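Local coordinates for alkaline phosphatase (Thermus thermophilus, PDB 7KWD), which probably hydrolyses phosphate monoesters at alkaline pH as a homodimeric metalloenzyme that uses zinc and magnesium, at residues S96-T108 / L454-E466. Numbering follows the deposited sequence.
Sequences SAAGNAFSCGVKT and LVDNTHVFRLMGE
The helix that starts at the predicted nucleophile, Ser95, packs through Ala101 and Phe102, with Gly105 just beyond its end, against the turn and helix 459-468 that follow strand 454-456; the two helix axes cross at -33° and approach to 6.7 Å. Lys107, on the loop beyond the first helix, reaches over to the turn. Its NZ forms a salt bridge to Asp456 OD1 at 2.8 Å, on that oxygen's syn lone pair, and also donates to Asn457 OD1 from above the amide carbonyl plane; Tyr86 O also accepts from NZ. Asp456 works in two directions: its OD2 accepts Thr458 N, from above the carboxylate plane, as the capping bond. Thr458 OG1 lies 2.6 Å from Asp456 OD2, on its anti lone pair. Were Asp456 cut back to alanine, the Lys107 ammonium would probably lose its countercharge and Thr458 N and OG1 their acceptor. Asn457 lays its amide against Ala101, CG to Ala101 CB 3.4 Å, and its backbone O meets the edge of the Phe102 ring, in the ring plane. That ring also takes Val460, whose CB lies 3.6 Å from Phe102 CD1, and it continues onto Val315 and Asp317 of strand 310-325. Past the end of helix 95-104, Phe461, its CG turned anti to the backbone N (chi1 180°) toward that end, lays one ring face over the Cys104-Gly105 peptide. Gly105 has positive phi, and a side chain there would run into Phe461 CD2. The side chain of Ala98 is about 6 Å from a bound zinc ion. This is helix-on-helix packing beside the metal site of the alkaline phosphatase fold, where the helix beginning at the predicted phosphoserine lies against the central beta-structure.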
ATOM      1  N   SER A  96      16.600 -10.026   6.081  1.00 31.19           N
ATOM      2  CA  SER A  96      17.053 -11.401   6.336  1.00 26.75           C
ATOM      3  C   SER A  96      15.890 -12.285   6.759  1.00 21.29           C
ATOM      4  O   SER A  96      15.735 -13.404   6.253  1.00 26.47           O
ATOM      5  CB  SER A  96      18.156 -11.445   7.401  1.00 28.69           C
ATOM      6  OG  SER A  96      17.764 -10.792   8.584  1.00 27.15           O
ATOM      7  N   ALA A  97      15.047 -11.800   7.682  1.00 23.19           N
ATOM      8  CA  ALA A  97      13.886 -12.594   8.070  1.00 25.52           C
ATOM      9  C   ALA A  97      12.927 -12.762   6.898  1.00 23.33           C
ATOM     10  O   ALA A  97      12.344 -13.830   6.712  1.00 21.24           O
ATOM     11  CB  ALA A  97      13.189 -11.949   9.270  1.00 23.52           C
ATOM     12  N   ALA A  98      12.789 -11.743   6.063  1.00 23.76           N
ATOM     13  CA  ALA A  98      11.899 -11.870   4.913  1.00 22.80           C
ATOM     14  C   ALA A  98      12.444 -12.891   3.938  1.00 23.05           C
ATOM     15  O   ALA A  98      11.732 -13.791   3.486  1.00 24.30           O
ATOM     16  CB  ALA A  98      11.730 -10.518   4.241  1.00 23.81           C
ATOM     17  N   GLY A  99      13.739 -12.795   3.640  1.00 23.81           N
ATOM     18  CA  GLY A  99      14.360 -13.773   2.766  1.00 20.89           C
ATOM     19  C   GLY A  99      14.293 -15.166   3.347  1.00 20.45           C
ATOM     20  O   GLY A  99      14.032 -16.137   2.630  1.00 20.46           O
ATOM     21  N   ASN A 100      14.519 -15.276   4.660  1.00 24.32           N
ATOM     22  CA  ASN A 100      14.400 -16.559   5.341  1.00 23.70           C
ATOM     23  C   ASN A 100      13.014 -17.165   5.169  1.00 21.06           C
ATOM     24  O   ASN A 100      12.877 -18.378   4.985  1.00 22.56           O
ATOM     25  CB  ASN A 100      14.680 -16.386   6.824  1.00 24.72           C
ATOM     26  CG  ASN A 100      16.140 -16.208   7.126  1.00 23.85           C
ATOM     27  OD1 ASN A 100      16.976 -16.286   6.236  1.00 18.32           O
ATOM     28  ND2 ASN A 100      16.453 -15.962   8.398  1.00 22.68           N
ATOM     29  N   ALA A 101      11.977 -16.343   5.266  1.00 20.15           N
ATOM     30  CA  ALA A 101      10.624 -16.848   5.085  1.00 20.68           C
ATOM     31  C   ALA A 101      10.496 -17.465   3.711  1.00 20.40           C
ATOM     32  O   ALA A 101       9.956 -18.567   3.555  1.00 20.39           O
ATOM     33  CB  ALA A 101       9.608 -15.721   5.279  1.00 22.63           C
ATOM     34  N   PHE A 102      11.013 -16.766   2.692  1.00 20.00           N
ATOM     35  CA  PHE A 102      10.999 -17.313   1.341  1.00 22.01           C
ATOM     36  C   PHE A 102      11.815 -18.603   1.247  1.00 23.78           C
ATOM     37  O   PHE A 102      11.369 -19.602   0.661  1.00 21.79           O
ATOM     38  CB  PHE A 102      11.567 -16.308   0.341  1.00 18.00           C
ATOM     39  CG  PHE A 102      10.755 -15.054   0.158  1.00 22.87           C
ATOM     40  CD1 PHE A 102       9.461 -14.948   0.629  1.00 22.49           C
ATOM     41  CD2 PHE A 102      11.304 -13.978  -0.516  1.00 22.25           C
ATOM     42  CE1 PHE A 102       8.725 -13.800   0.424  1.00 19.49           C
ATOM     43  CE2 PHE A 102      10.575 -12.830  -0.710  1.00 18.54           C
ATOM     44  CZ  PHE A 102       9.279 -12.739  -0.244  1.00 21.68           C
ATOM     45  N   SER A 103      13.056 -18.572   1.758  1.00 21.25           N
ATOM     46  CA  SER A 103      14.016 -19.623   1.427  1.00 23.41           C
ATOM     47  C   SER A 103      13.948 -20.790   2.389  1.00 17.56           C
ATOM     48  O   SER A 103      14.397 -21.876   2.036  1.00 22.66           O
ATOM     49  CB  SER A 103      15.454 -19.090   1.415  1.00 22.43           C
ATOM     50  OG  SER A 103      15.836 -18.749   2.726  1.00 23.35           O
ATOM     51  N   CYS A 104      13.390 -20.590   3.583  1.00 23.13           N
ATOM     52  CA  CYS A 104      13.341 -21.634   4.588  1.00 20.94           C
ATOM     53  C   CYS A 104      11.932 -22.024   5.001  1.00 26.94           C
ATOM     54  O   CYS A 104      11.768 -23.113   5.533  1.00 19.72           O
ATOM     55  CB  CYS A 104      14.140 -21.219   5.832  1.00 21.00           C
ATOM     56  SG  CYS A 104      15.876 -20.865   5.495  1.00 24.13           S
ATOM     57  N   GLY A 105      10.919 -21.205   4.711  1.00 22.38           N
ATOM     58  CA  GLY A 105       9.535 -21.546   4.982  1.00 22.30           C
ATOM     59  C   GLY A 105       9.088 -21.343   6.411  1.00 22.71           C
ATOM     60  O   GLY A 105       8.029 -21.852   6.792  1.00 22.86           O
ATOM     61  N   VAL A 106       9.857 -20.623   7.214  1.00 24.55           N
ATOM     62  CA  VAL A 106       9.544 -20.430   8.618  1.00 20.16           C
ATOM     63  C   VAL A 106       9.875 -18.988   8.981  1.00 19.95           C
ATOM     64  O   VAL A 106      10.720 -18.342   8.349  1.00 22.81           O
ATOM     65  CB  VAL A 106      10.312 -21.401   9.559  1.00 25.12           C
ATOM     66  CG1 VAL A 106       9.987 -22.820   9.274  1.00 23.45           C
ATOM     67  CG2 VAL A 106      11.796 -21.186   9.461  1.00 25.18           C
ATOM     68  N   LYS A 107       9.192 -18.488   9.998  1.00 21.14           N
ATOM     69  CA  LYS A 107       9.454 -17.153  10.511  1.00 22.80           C
ATOM     70  C   LYS A 107      10.699 -17.206  11.368  1.00 26.69           C
ATOM     71  O   LYS A 107      10.888 -18.151  12.148  1.00 26.70           O
ATOM     72  CB  LYS A 107       8.293 -16.645  11.351  1.00 24.76           C
ATOM     73  CG  LYS A 107       6.939 -16.733  10.665  1.00 28.53           C
ATOM     74  CD  LYS A 107       6.720 -15.512   9.795  1.00 26.76           C
ATOM     75  CE  LYS A 107       5.262 -15.299   9.417  1.00 24.85           C
ATOM     76  NZ  LYS A 107       5.130 -14.273   8.318  1.00 24.83           N
ATOM     77  N   THR A 108      11.560 -16.206  11.203  1.00 22.95           N
ATOM     78  CA  THR A 108      12.758 -16.040  12.021  1.00 25.12           C
ATOM     79  C   THR A 108      12.748 -14.647  12.628  1.00 26.94           C
ATOM     80  O   THR A 108      11.904 -13.801  12.321  1.00 25.30           O
ATOM     81  CB  THR A 108      14.043 -16.257  11.211  1.00 25.88           C
ATOM     82  OG1 THR A 108      14.124 -15.274  10.167  1.00 31.42           O
ATOM     83  CG2 THR A 108      14.015 -17.627  10.587  1.00 26.30           C
ATOM     84  N   LEU A 454      -4.491 -13.722  -0.159  1.00 19.56           N
ATOM     85  CA  LEU A 454      -3.545 -13.228   0.838  1.00 19.79           C
ATOM     86  C   LEU A 454      -2.928 -14.440   1.496  1.00 18.90           C
ATOM     87  O   LEU A 454      -3.635 -15.195   2.164  1.00 19.43           O
ATOM     88  CB  LEU A 454      -4.209 -12.346   1.883  1.00 19.95           C
ATOM     89  CG  LEU A 454      -3.308 -11.991   3.072  1.00 22.20           C
ATOM     90  CD1 LEU A 454      -2.145 -11.093   2.652  1.00 26.79           C
ATOM     91  CD2 LEU A 454      -4.084 -11.318   4.159  1.00 21.30           C
ATOM     92  N   VAL A 455      -1.621 -14.636   1.290  1.00 18.65           N
ATOM     93  CA  VAL A 455      -0.903 -15.763   1.862  1.00 20.11           C
ATOM     94  C   VAL A 455       0.187 -15.228   2.759  1.00 21.81           C
ATOM     95  O   VAL A 455       0.479 -14.036   2.771  1.00 22.42           O
ATOM     96  CB  VAL A 455      -0.299 -16.697   0.797  1.00 19.51           C
ATOM     97  CG1 VAL A 455      -1.370 -17.217  -0.137  1.00 22.85           C
ATOM     98  CG2 VAL A 455       0.833 -16.020   0.055  1.00 21.11           C
ATOM     99  N   ASP A 456       0.814 -16.128   3.486  1.00 20.42           N
ATOM    100  CA  ASP A 456       1.940 -15.742   4.328  1.00 21.18           C
ATOM    101  C   ASP A 456       3.211 -15.775   3.504  1.00 22.73           C
ATOM    102  O   ASP A 456       3.325 -16.544   2.551  1.00 19.37           O
ATOM    103  CB  ASP A 456       2.059 -16.663   5.536  1.00 20.28           C
ATOM    104  CG  ASP A 456       3.039 -16.143   6.556  1.00 23.56           C
ATOM    105  OD1 ASP A 456       2.759 -15.073   7.146  1.00 22.74           O
ATOM    106  OD2 ASP A 456       4.088 -16.793   6.738  1.00 22.47           O
ATOM    107  N   ASN A 457       4.186 -14.929   3.872  1.00 20.32           N
ATOM    108  CA  ASN A 457       5.403 -14.936   3.066  1.00 21.52           C
ATOM    109  C   ASN A 457       6.065 -16.315   3.080  1.00 20.27           C
ATOM    110  O   ASN A 457       6.716 -16.700   2.095  1.00 17.10           O
ATOM    111  CB  ASN A 457       6.344 -13.801   3.493  1.00 20.17           C
ATOM    112  CG  ASN A 457       6.758 -13.816   4.968  1.00 24.95           C
ATOM    113  OD1 ASN A 457       6.356 -14.661   5.776  1.00 22.46           O
ATOM    114  ND2 ASN A 457       7.587 -12.849   5.315  1.00 22.20           N
ATOM    115  N   THR A 458       5.841 -17.108   4.133  1.00 19.56           N
ATOM    116  CA  THR A 458       6.432 -18.442   4.145  1.00 23.50           C
ATOM    117  C   THR A 458       5.863 -19.322   3.042  1.00 24.96           C
ATOM    118  O   THR A 458       6.439 -20.359   2.719  1.00 21.60           O
ATOM    119  CB  THR A 458       6.206 -19.165   5.474  1.00 25.24           C
ATOM    120  OG1 THR A 458       4.812 -19.139   5.832  1.00 18.94           O
ATOM    121  CG2 THR A 458       7.034 -18.486   6.565  1.00 22.48           C
ATOM    122  N   HIS A 459       4.736 -18.942   2.465  1.00 24.50           N
ATOM    123  CA  HIS A 459       4.179 -19.781   1.413  1.00 22.12           C
ATOM    124  C   HIS A 459       5.027 -19.744   0.154  1.00 19.10           C
ATOM    125  O   HIS A 459       4.953 -20.668  -0.674  1.00 21.93           O
ATOM    126  CB  HIS A 459       2.765 -19.368   1.086  1.00 27.32           C
ATOM    127  CG  HIS A 459       2.036 -20.394   0.297  1.00 23.32           C
ATOM    128  ND1 HIS A 459       1.861 -21.683   0.751  1.00 25.13           N
ATOM    129  CD2 HIS A 459       1.504 -20.352  -0.945  1.00 26.70           C
ATOM    130  CE1 HIS A 459       1.216 -22.379  -0.167  1.00 26.42           C
ATOM    131  NE2 HIS A 459       0.980 -21.592  -1.199  1.00 27.40           N
ATOM    132  N   VAL A 460       5.847 -18.699  -0.012  1.00 18.78           N
ATOM    133  CA  VAL A 460       6.720 -18.683  -1.168  1.00 16.66           C
ATOM    134  C   VAL A 460       7.649 -19.891  -1.135  1.00 17.23           C
ATOM    135  O   VAL A 460       7.925 -20.514  -2.177  1.00 22.20           O
ATOM    136  CB  VAL A 460       7.483 -17.356  -1.251  1.00 19.07           C
ATOM    137  CG1 VAL A 460       8.569 -17.526  -2.261  1.00 19.90           C
ATOM    138  CG2 VAL A 460       6.495 -16.244  -1.592  1.00 21.87           C
ATOM    139  N   PHE A 461       8.101 -20.281   0.062  1.00 23.88           N
ATOM    140  CA  PHE A 461       8.883 -21.507   0.203  1.00 16.06           C
ATOM    141  C   PHE A 461       8.125 -22.729  -0.312  1.00 20.55           C
ATOM    142  O   PHE A 461       8.670 -23.531  -1.068  1.00 20.16           O
ATOM    143  CB  PHE A 461       9.249 -21.698   1.668  1.00 17.82           C
ATOM    144  CG  PHE A 461      10.056 -22.941   1.945  1.00 23.07           C
ATOM    145  CD1 PHE A 461      11.395 -23.011   1.587  1.00 21.65           C
ATOM    146  CD2 PHE A 461       9.467 -24.039   2.565  1.00 23.51           C
ATOM    147  CE1 PHE A 461      12.146 -24.139   1.860  1.00 21.30           C
ATOM    148  CE2 PHE A 461      10.205 -25.173   2.821  1.00 20.81           C
ATOM    149  CZ  PHE A 461      11.549 -25.221   2.481  1.00 23.56           C
ATOM    150  N   ARG A 462       6.850 -22.875   0.078  1.00 23.10           N
ATOM    151  CA  ARG A 462       6.057 -24.008  -0.391  1.00 22.08           C
ATOM    152  C   ARG A 462       5.871 -23.994  -1.899  1.00 24.18           C
ATOM    153  O   ARG A 462       5.928 -25.047  -2.551  1.00 24.50           O
ATOM    154  CB  ARG A 462       4.702 -24.013   0.317  1.00 23.84           C
ATOM    155  CG  ARG A 462       4.884 -24.265   1.790  1.00 25.57           C
ATOM    156  CD  ARG A 462       3.584 -24.537   2.514  1.00 26.26           C
ATOM    157  NE  ARG A 462       3.798 -24.241   3.914  1.00 43.37           N
ATOM    158  CZ  ARG A 462       3.582 -23.043   4.438  1.00 37.76           C
ATOM    159  NH1 ARG A 462       3.110 -22.067   3.669  1.00 30.55           N
ATOM    160  NH2 ARG A 462       3.834 -22.833   5.716  1.00 49.55           N
ATOM    161  N   LEU A 463       5.653 -22.813  -2.481  1.00 20.85           N
ATOM    162  CA  LEU A 463       5.500 -22.736  -3.925  1.00 22.56           C
ATOM    163  C   LEU A 463       6.784 -23.135  -4.639  1.00 20.79           C
ATOM    164  O   LEU A 463       6.750 -23.832  -5.658  1.00 21.05           O
ATOM    165  CB  LEU A 463       5.104 -21.326  -4.342  1.00 22.20           C
ATOM    166  CG  LEU A 463       3.792 -20.787  -3.791  1.00 25.66           C
ATOM    167  CD1 LEU A 463       3.700 -19.311  -4.179  1.00 26.69           C
ATOM    168  CD2 LEU A 463       2.663 -21.571  -4.318  1.00 23.48           C
ATOM    169  N   MET A 464       7.925 -22.668  -4.146  1.00 22.73           N
ATOM    170  CA  MET A 464       9.182 -23.067  -4.767  1.00 22.71           C
ATOM    171  C   MET A 464       9.378 -24.570  -4.667  1.00 22.62           C
ATOM    172  O   MET A 464       9.833 -25.217  -5.630  1.00 22.40           O
ATOM    173  CB  MET A 464      10.354 -22.342  -4.123  1.00 21.81           C
ATOM    174  CG  MET A 464      10.294 -20.856  -4.324  1.00 23.93           C
ATOM    175  SD  MET A 464      11.862 -20.027  -4.044  1.00 21.47           S
ATOM    176  CE  MET A 464      12.091 -20.210  -2.282  1.00 22.12           C
ATOM    177  N   GLY A 465       9.054 -25.143  -3.511  1.00 26.89           N
ATOM    178  CA  GLY A 465       9.267 -26.572  -3.329  1.00 23.19           C
ATOM    179  C   GLY A 465       8.338 -27.401  -4.193  1.00 25.48           C
ATOM    180  O   GLY A 465       8.747 -28.416  -4.750  1.00 20.89           O
ATOM    181  N   GLU A 466       7.075 -26.996  -4.290  1.00 23.49           N
ATOM    182  CA  GLU A 466       6.142 -27.675  -5.172  1.00 27.04           C
ATOM    183  C   GLU A 466       6.627 -27.613  -6.600  1.00 25.27           C
ATOM    184  O   GLU A 466       6.695 -28.634  -7.284  1.00 23.56           O
ATOM    185  CB  GLU A 466       4.745 -27.062  -5.094  1.00 25.30           C
ATOM    186  CG  GLU A 466       3.834 -27.611  -6.196  1.00 29.02           C
ATOM    187  CD  GLU A 466       2.376 -27.141  -6.089  1.00 24.81           C
ATOM    188  OE1 GLU A 466       2.095 -26.139  -5.370  1.00 24.61           O
ATOM    189  OE2 GLU A 466       1.520 -27.763  -6.770  1.00 27.56           O
TER